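Local coordinates for pseudopilin EpsI (Vibrio vulnificus, PDB 2RET), which is a minor pseudopilin that probably forms part of the periplasm-spanning pseudopilus of the type II secretion system, which exports proteases and toxins, at residues Met25-Asn39 against Lys52-Phe66. The protein carries 2 engineered substitutions. Numbering follows the deposited sequence. Where two conformers were deposited one is given.
Sequences MAMVMLNPKNLKASN and KVAPVATTQPLLKAF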
loop_
_atom_site.group_PDB
_atom_site.type_symbol
_atom_site.label_atom_id
_atom_site.label_comp_id
_atom_site.label_asym_id
_atom_site.label_seq_id
_atom_site.Cartn_x
_atom_site.Cartn_y
_atom_site.Cartn_z
HETATM N N MSE A 25 4.335 23.437 -8.881
HETATM C CA MSE A 25 3.679 22.470 -7.985
HETATM C C MSE A 25 4.709 21.517 -7.390
HETATM O O MSE A 25 4.677 21.232 -6.211
HETATM C CB MSE A 25 2.593 21.632 -8.694
HETATM C CG MSE A 25 2.233 20.320 -7.926
HETATM SE SE MSE A 25 0.825 19.206 -8.702
HETATM C CE MSE A 25 1.478 19.098 -10.571
ATOM N N ALA A 26 5.606 21.022 -8.246
ATOM C CA ALA A 26 6.675 20.120 -7.848
ATOM C C ALA A 26 7.567 20.747 -6.760
ATOM O O ALA A 26 7.849 20.127 -5.748
ATOM C CB ALA A 26 7.486 19.703 -9.072
HETATM N N MSE A 27 7.947 22.009 -6.952
HETATM C CA MSE A 27 8.745 22.733 -5.932
HETATM C C MSE A 27 8.038 22.867 -4.589
HETATM O O MSE A 27 8.659 22.689 -3.564
HETATM C CB MSE A 27 9.188 24.095 -6.452
HETATM C CG MSE A 27 10.029 23.980 -7.731
HETATM SE SE MSE A 27 11.666 22.897 -7.541
HETATM C CE MSE A 27 11.103 21.059 -7.233
ATOM N N VAL A 28 6.745 23.174 -4.612
ATOM C CA VAL A 28 5.950 23.222 -3.385
ATOM C C VAL A 28 5.940 21.848 -2.725
ATOM O O VAL A 28 6.182 21.744 -1.532
ATOM C CB VAL A 28 4.473 23.679 -3.620
ATOM C CG1 VAL A 28 3.664 23.562 -2.287
ATOM C CG2 VAL A 28 4.400 25.112 -4.210
HETATM N N MSE A 29 5.685 20.807 -3.517
HETATM C CA MSE A 29 5.649 19.409 -3.021
HETATM C C MSE A 29 6.954 18.882 -2.365
HETATM O O MSE A 29 6.875 18.102 -1.437
HETATM C CB MSE A 29 5.239 18.453 -4.143
HETATM C CG MSE A 29 3.778 18.487 -4.492
HETATM SE SE MSE A 29 2.604 18.266 -2.943
HETATM C CE MSE A 29 0.938 18.392 -4.018
ATOM N N LEU A 30 8.123 19.326 -2.821
ATOM C CA LEU A 30 9.398 19.035 -2.132
ATOM C C LEU A 30 9.390 19.403 -0.638
ATOM O O LEU A 30 10.021 18.711 0.170
ATOM C CB LEU A 30 10.591 19.747 -2.784
ATOM C CG LEU A 30 11.380 19.081 -3.911
ATOM C CD1 LEU A 30 12.480 20.020 -4.370
ATOM C CD2 LEU A 30 11.979 17.800 -3.459
ATOM N N ASN A 31 8.683 20.474 -0.280
ATOM C CA ASN A 31 8.639 20.960 1.106
ATOM C C ASN A 31 7.286 21.597 1.408
ATOM O O ASN A 31 7.165 22.821 1.445
ATOM C CB ASN A 31 9.791 21.947 1.349
ATOM C CG ASN A 31 10.332 21.892 2.790
ATOM O OD1 ASN A 31 9.610 21.584 3.746
ATOM N ND2 ASN A 31 11.620 22.182 2.936
ATOM N N PRO A 32 6.248 20.761 1.591
ATOM C CA PRO A 32 4.861 21.226 1.738
ATOM C C PRO A 32 4.424 21.511 3.187
ATOM O O PRO A 32 3.295 21.960 3.399
ATOM C CB PRO A 32 4.056 20.045 1.188
ATOM C CG PRO A 32 4.867 18.848 1.577
ATOM C CD PRO A 32 6.324 19.291 1.687
ATOM N N LYS A 33 5.292 21.226 4.168
ATOM C CA LYS A 33 5.072 21.677 5.546
ATOM C C LYS A 33 5.282 23.184 5.586
ATOM O O LYS A 33 4.660 23.879 6.386
ATOM C CB LYS A 33 6.040 20.976 6.520
ATOM C CG LYS A 33 5.679 21.105 7.984
ATOM C CD LYS A 33 6.858 20.752 8.895
ATOM C CE LYS A 33 6.709 21.433 10.250
ATOM N NZ LYS A 33 7.800 21.106 11.211
ATOM N N ASN A 34 6.165 23.669 4.711
ATOM C CA ASN A 34 6.454 25.091 4.565
ATOM C C ASN A 34 5.605 25.750 3.461
ATOM O O ASN A 34 6.117 26.562 2.661
ATOM C CB ASN A 34 7.958 25.302 4.292
ATOM C CG ASN A 34 8.754 25.571 5.563
ATOM O OD1 ASN A 34 8.790 24.747 6.482
ATOM N ND2 ASN A 34 9.397 26.738 5.619
ATOM N N LEU A 35 4.304 25.427 3.455
ATOM C CA LEU A 35 3.355 25.962 2.455
ATOM C C LEU A 35 2.993 27.408 2.824
ATOM O O LEU A 35 2.419 27.672 3.876
ATOM C CB LEU A 35 2.081 25.092 2.400
ATOM C CG LEU A 35 1.226 25.016 1.119
ATOM C CD1 LEU A 35 1.598 26.081 0.083
ATOM C CD2 LEU A 35 1.319 23.639 0.502
ATOM N N LYS A 36 3.341 28.342 1.953
ATOM C CA LYS A 36 3.092 29.759 2.194
ATOM C C LYS A 36 2.851 30.458 0.867
ATOM O O LYS A 36 3.161 29.907 -0.195
ATOM C CB LYS A 36 4.276 30.394 2.946
ATOM C CG LYS A 36 5.621 30.318 2.205
ATOM C CD LYS A 36 6.824 30.559 3.152
ATOM C CE LYS A 36 7.948 31.345 2.469
ATOM N NZ LYS A 36 7.968 31.136 0.966
ATOM N N ALA A 37 2.260 31.647 0.935
ATOM C CA ALA A 37 2.124 32.513 -0.235
ATOM C C ALA A 37 3.528 32.845 -0.738
ATOM O O ALA A 37 4.403 33.266 0.041
ATOM C CB ALA A 37 1.345 33.797 0.100
ATOM N N SER A 38 3.746 32.583 -2.025
ATOM C CA SER A 38 4.996 32.935 -2.690
ATOM C C SER A 38 4.760 33.242 -4.163
ATOM O O SER A 38 3.684 32.980 -4.700
ATOM C CB SER A 38 6.011 31.809 -2.547
ATOM O OG SER A 38 5.443 30.593 -2.988
ATOM N N ASN A 39 5.777 33.812 -4.795
ATOM C CA ASN A 39 5.717 34.175 -6.205
ATOM C C ASN A 39 7.089 34.323 -6.850
ATOM O O ASN A 39 8.117 34.553 -6.185
ATOM C CB ASN A 39 4.932 35.466 -6.397
ATOM C CG ASN A 39 5.684 36.692 -5.874
ATOM O OD1 ASN A 39 6.393 37.348 -6.631
ATOM N ND2 ASN A 39 5.556 36.981 -4.578
ATOM N N LYS A 52 2.483 32.201 -9.046
ATOM C CA LYS A 52 2.092 32.505 -7.692
ATOM C C LYS A 52 1.592 31.213 -7.066
ATOM O O LYS A 52 0.777 30.506 -7.662
ATOM C CB LYS A 52 0.946 33.518 -7.683
ATOM C CG LYS A 52 1.363 34.926 -7.602
ATOM C CD LYS A 52 0.187 35.880 -7.811
ATOM C CE LYS A 52 0.679 37.166 -8.510
ATOM N NZ LYS A 52 -0.452 38.064 -8.898
ATOM N N VAL A 53 2.089 30.930 -5.865
ATOM C CA VAL A 53 1.558 29.889 -4.981
ATOM C C VAL A 53 0.736 30.549 -3.864
ATOM O O VAL A 53 1.207 31.459 -3.204
ATOM C CB VAL A 53 2.724 29.087 -4.386
ATOM C CG1 VAL A 53 2.233 28.030 -3.402
ATOM C CG2 VAL A 53 3.543 28.478 -5.530
ATOM N N ALA A 54 -0.499 30.087 -3.686
ATOM C CA ALA A 54 -1.432 30.587 -2.673
ATOM C C ALA A 54 -2.088 29.431 -1.888
ATOM O O ALA A 54 -2.872 28.687 -2.472
ATOM C CB ALA A 54 -2.538 31.406 -3.348
ATOM N N PRO A 55 -1.817 29.310 -0.566
ATOM C CA PRO A 55 -2.570 28.391 0.309
ATOM C C PRO A 55 -4.061 28.657 0.286
ATOM O O PRO A 55 -4.490 29.784 0.114
ATOM C CB PRO A 55 -1.996 28.662 1.704
ATOM C CG PRO A 55 -0.642 29.234 1.438
ATOM C CD PRO A 55 -0.758 30.012 0.185
ATOM N N VAL A 56 -4.824 27.586 0.406
ATOM C CA VAL A 56 -6.260 27.617 0.282
ATOM C C VAL A 56 -6.813 27.156 1.597
ATOM O O VAL A 56 -6.448 26.068 2.065
ATOM C CB VAL A 56 -6.755 26.639 -0.806
ATOM C CG1 VAL A 56 -8.257 26.564 -0.801
ATOM C CG2 VAL A 56 -6.246 27.053 -2.174
ATOM N N ALA A 57 -7.694 27.979 2.177
ATOM C CA ALA A 57 -8.398 27.632 3.410
ATOM C C ALA A 57 -9.226 26.368 3.209
ATOM O O ALA A 57 -9.875 26.190 2.167
ATOM C CB ALA A 57 -9.298 28.799 3.880
ATOM N N THR A 58 -9.176 25.487 4.200
ATOM C CA THR A 58 -9.907 24.232 4.146
ATOM C C THR A 58 -10.844 24.120 5.374
ATOM O O THR A 58 -10.660 24.806 6.387
ATOM C CB THR A 58 -8.940 23.014 4.027
ATOM O OG1 THR A 58 -8.407 22.680 5.314
ATOM C CG2 THR A 58 -7.792 23.305 3.072
ATOM N N THR A 59 -11.863 23.278 5.249
ATOM C CA THR A 59 -12.842 23.058 6.318
ATOM C C THR A 59 -12.657 21.661 6.913
ATOM O O THR A 59 -13.623 20.999 7.299
ATOM C CB THR A 59 -14.288 23.235 5.789
ATOM O OG1 THR A 59 -14.382 24.475 5.079
ATOM C CG2 THR A 59 -15.332 23.215 6.938
ATOM N N GLN A 60 -11.403 21.225 6.985
ATOM C CA GLN A 60 -11.055 19.937 7.550
ATOM C C GLN A 60 -9.589 19.953 7.969
ATOM O O GLN A 60 -8.817 20.799 7.492
ATOM C CB GLN A 60 -11.262 18.841 6.520
ATOM C CG GLN A 60 -10.166 18.808 5.452
ATOM C CD GLN A 60 -10.192 17.556 4.629
ATOM O OE1 GLN A 60 -9.995 17.610 3.426
ATOM N NE2 GLN A 60 -10.448 16.415 5.266
ATOM N N PRO A 61 -9.192 19.008 8.844
ATOM C CA PRO A 61 -7.828 19.003 9.349
ATOM C C PRO A 61 -6.894 18.060 8.593
ATOM O O PRO A 61 -5.698 18.019 8.902
ATOM C CB PRO A 61 -8.012 18.502 10.787
ATOM C CG PRO A 61 -9.143 17.517 10.679
ATOM C CD PRO A 61 -9.964 17.899 9.439
ATOM N N LEU A 62 -7.424 17.305 7.630
ATOM C CA LEU A 62 -6.652 16.221 7.019
ATOM C C LEU A 62 -5.778 16.709 5.837
ATOM O O LEU A 62 -4.610 16.334 5.712
ATOM C CB LEU A 62 -7.571 15.059 6.606
ATOM C CG LEU A 62 -8.530 14.462 7.645
ATOM C CD1 LEU A 62 -9.227 13.252 7.074
ATOM C CD2 LEU A 62 -7.827 14.104 8.956
ATOM N N LEU A 63 -6.333 17.553 4.980
ATOM C CA LEU A 63 -5.609 17.984 3.799
ATOM C C LEU A 63 -5.403 19.481 3.767
ATOM O O LEU A 63 -6.317 20.241 4.066
ATOM C CB LEU A 63 -6.348 17.558 2.544
ATOM C CG LEU A 63 -6.651 16.073 2.377
ATOM C CD1 LEU A 63 -7.430 15.882 1.088
ATOM C CD2 LEU A 63 -5.398 15.198 2.430
ATOM N N LYS A 64 -4.195 19.892 3.374
ATOM C CA LYS A 64 -3.905 21.283 3.028
ATOM C C LYS A 64 -3.991 21.429 1.510
ATOM O O LYS A 64 -3.781 20.467 0.768
ATOM C CB LYS A 64 -2.519 21.698 3.550
ATOM C CG LYS A 64 -2.373 21.507 5.041
ATOM C CD LYS A 64 -1.065 22.053 5.588
ATOM C CE LYS A 64 0.126 21.138 5.318
ATOM N NZ LYS A 64 1.226 21.437 6.272
ATOM N N ALA A 65 -4.361 22.616 1.054
ATOM C CA ALA A 65 -4.521 22.871 -0.364
ATOM C C ALA A 65 -3.715 24.114 -0.725
ATOM O O ALA A 65 -3.489 24.972 0.100
ATOM C CB ALA A 65 -5.995 23.058 -0.720
ATOM N N PHE A 66 -3.263 24.170 -1.964
ATOM C CA PHE A 66 -2.659 25.372 -2.505
ATOM C C PHE A 66 -3.029 25.452 -3.958
ATOM O O PHE A 66 -3.374 24.433 -4.611
ATOM C CB PHE A 66 -1.132 25.407 -2.327
ATOM C CG PHE A 66 -0.411 24.237 -2.940
ATOM C CD1 PHE A 66 -0.346 23.012 -2.264
ATOM C CD2 PHE A 66 0.224 24.354 -4.177
ATOM C CE1 PHE A 66 0.311 21.929 -2.820
ATOM C CE2 PHE A 66 0.899 23.269 -4.748
ATOM C CZ PHE A 66 0.937 22.054 -4.055
#
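F66 presents one face of its ring to V28 and its edge to M29, a compact example of how the soluble periplasmic domain of a pseudopilin, with its pilin-like fold, packs helix 8-30 against an antiparallel sheet. V28 CG1 stands over the middle of the ring in a CH-pi contact, 3.6 Å from the centroid and 13° off the normal. With CG1 anti to the backbone N (chi1 174°), the other branch, CG2, is sent instead to V53, which it meets tip to tip at 3.7 Å from V53 CG2. At the rim of the ring, SE of M29 (selenomethionine) lies 5.4 Å from the centroid, at the edge, a Met-aromatic contact, and the terminal CE comes to 3.7 Å from F66 CZ. L35, in the loop that leaves the helix, crosses F66 at about a right angle; L35 CD2 approaches F66 CD1 obliquely, while L35 CD1 rests between F66 CB and V53 CG1. Helix end, loop and two neighbouring strands thus share one apolar cluster.

Beside V53 the cluster is bounded by the open end of the hairpin formed by strands 38-44 and 47-56. S38 and V53 are an antiparallel hydrogen-bonded pair, S38 N giving to V53 O at 3.0 Å and V53 N to S38 O at 2.8 Å. Beyond this pair, toward the open end, P55 lays its CD 3.5 Å from A37 N.

Further out, F66 also touches V86 of strand 80-87, and the M29 side chain packs on L166 of an EpsJ chain, so that the last turn of the helix takes part in the EpsI-EpsJ interface. On the sheet face that S38 shares with V53, the one turned to V28, S38 OG lies between its own N and carbonyl carbon (chi1 53°), 3.4 Å from V53 CB.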